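Local coordinates for ABC transporter substrate binding protein (Ribose) (Agrobacterium vitis, PDB 4WUT), which probably captures a monosaccharide in the periplasm for an ABC importer, and binds beta-D-fucopyranose, at residues A[143-147]-A[148-152]. Numbering follows the deposited sequence.
Sequences AMIQK and VGTEG
M144 and V148, one helical turn apart at the end of helix 133-148, run side by side and point the same way, the selenium of selenomethionine M144 lying 3.8 Å from CG2 of V148. CG of M144 is anti to the backbone N (chi1 -178°), and the bends at chi2 and chi3 curl the chain so that SE comes alongside CG2 of V148. Both side chains also touch V240 of strand 240-244, while V148 reaches L183 and K213 as well.

I145 faces another way, against Y176, I177 and N180 of helix 164-180 and S181 and L183 beyond it. Its chi1 of -73° places CG2 on the side of the carbonyl carbon, where it meets two atoms of the chain as it turns away: CG2 of T150 at 3.9 Å, the two side chains crossing at a slant, and the carbonyl O of G149 at 3.8 Å from I145 CG2.

Backbone bonds close the last turn. V148 N donates to M144 O over 2.8 Å, and this oxygen takes a second hydrogen bond from K147 N at 3.1 Å. G149 N gives to I145 O at 2.7 Å. G149 then breaks the helix with a positive phi of 87°, a conformation suited to glycine. Beyond it T150 and G152 bond through their backbones to K182 and Q184, and the T150 side chain lies about 4 Å (side chain to side chain) from that of S181, a residue of a calcium site. The arrangement is a glycine-terminated helix C-terminus, leading from helix 133-148 into strand 153-158 within the alpha/beta fold of a periplasmic sugar-binding protein.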
loop_
_atom_site.group_PDB
_atom_site.type_symbol
_atom_site.label_atom_id
_atom_site.label_comp_id
_atom_site.label_asym_id
_atom_site.label_seq_id
_atom_site.Cartn_x
_atom_site.Cartn_y
_atom_site.Cartn_z
ATOM N N ALA A 143 -5.778 -8.644 15.150
ATOM C CA ALA A 143 -5.382 -10.006 14.778
ATOM C C ALA A 143 -4.142 -10.443 15.544
ATOM O O ALA A 143 -4.027 -11.591 15.974
ATOM C CB ALA A 143 -5.115 -10.102 13.275
HETATM N N MSE A 144 -3.193 -9.527 15.681
HETATM C CA MSE A 144 -1.979 -9.807 16.421
HETATM C C MSE A 144 -2.277 -10.144 17.876
HETATM O O MSE A 144 -1.858 -11.182 18.372
HETATM C CB MSE A 144 -1.034 -8.596 16.343
HETATM C CG MSE A 144 0.273 -8.814 17.045
HETATM SE SE MSE A 144 1.441 -10.085 16.115
HETATM C CE MSE A 144 2.063 -8.895 14.708
ATOM N N ILE A 145 -3.025 -9.270 18.545
ATOM C CA ILE A 145 -3.355 -9.488 19.958
ATOM C C ILE A 145 -4.134 -10.782 20.185
ATOM O O ILE A 145 -3.873 -11.504 21.150
ATOM C CB ILE A 145 -4.079 -8.247 20.528
ATOM C CG1 ILE A 145 -3.054 -7.122 20.687
ATOM C CG2 ILE A 145 -4.736 -8.565 21.843
ATOM C CD1 ILE A 145 -3.677 -5.768 20.922
ATOM N N GLN A 146 -5.067 -11.100 19.303
ATOM C CA GLN A 146 -5.872 -12.284 19.510
ATOM C C GLN A 146 -5.036 -13.549 19.473
ATOM O O GLN A 146 -5.366 -14.528 20.127
ATOM C CB GLN A 146 -7.024 -12.285 18.510
ATOM C CG GLN A 146 -8.002 -11.140 18.817
ATOM C CD GLN A 146 -8.525 -11.203 20.242
ATOM O OE1 GLN A 146 -8.436 -10.245 21.013
ATOM N NE2 GLN A 146 -9.012 -12.348 20.595
ATOM N N LYS A 147 -3.899 -13.522 18.773
ATOM C CA LYS A 147 -3.076 -14.703 18.698
ATOM C C LYS A 147 -1.937 -14.658 19.709
ATOM O O LYS A 147 -1.595 -15.693 20.304
ATOM C CB LYS A 147 -2.554 -14.912 17.268
ATOM C CG LYS A 147 -1.668 -16.102 17.094
ATOM C CD LYS A 147 -2.424 -17.409 17.106
ATOM C CE LYS A 147 -1.449 -18.581 17.215
ATOM N NZ LYS A 147 -0.597 -18.480 18.456
ATOM N N VAL A 148 -1.404 -13.470 19.965
ATOM C CA VAL A 148 -0.237 -13.301 20.821
ATOM C C VAL A 148 -0.595 -13.095 22.284
ATOM O O VAL A 148 0.172 -13.469 23.177
ATOM C CB VAL A 148 0.591 -12.096 20.348
ATOM C CG1 VAL A 148 1.539 -11.614 21.441
ATOM C CG2 VAL A 148 1.338 -12.454 19.056
ATOM N N GLY A 149 -1.778 -12.533 22.530
ATOM C CA GLY A 149 -2.114 -12.028 23.854
ATOM C C GLY A 149 -1.640 -10.585 24.025
ATOM O O GLY A 149 -1.332 -9.886 23.047
ATOM N N THR A 150 -1.523 -10.160 25.277
ATOM C CA THR A 150 -1.357 -8.745 25.571
ATOM C C THR A 150 -0.046 -8.411 26.281
ATOM O O THR A 150 0.186 -7.239 26.617
ATOM C CB THR A 150 -2.552 -8.241 26.430
ATOM O OG1 THR A 150 -2.754 -9.116 27.547
ATOM C CG2 THR A 150 -3.820 -8.191 25.595
ATOM N N GLU A 151 0.811 -9.414 26.479
ATOM C CA GLU A 151 2.106 -9.241 27.143
ATOM C C GLU A 151 3.218 -9.797 26.255
ATOM O O GLU A 151 3.063 -10.832 25.621
ATOM C CB GLU A 151 2.130 -9.955 28.501
ATOM C CG GLU A 151 1.142 -9.416 29.508
ATOM C CD GLU A 151 0.945 -10.352 30.698
ATOM O OE1 GLU A 151 1.921 -11.003 31.127
ATOM O OE2 GLU A 151 -0.192 -10.448 31.206
ATOM N N GLY A 152 4.343 -9.103 26.197
ATOM C CA GLY A 152 5.471 -9.576 25.418
ATOM C C GLY A 152 5.905 -8.540 24.413
ATOM O O GLY A 152 5.452 -7.390 24.419
#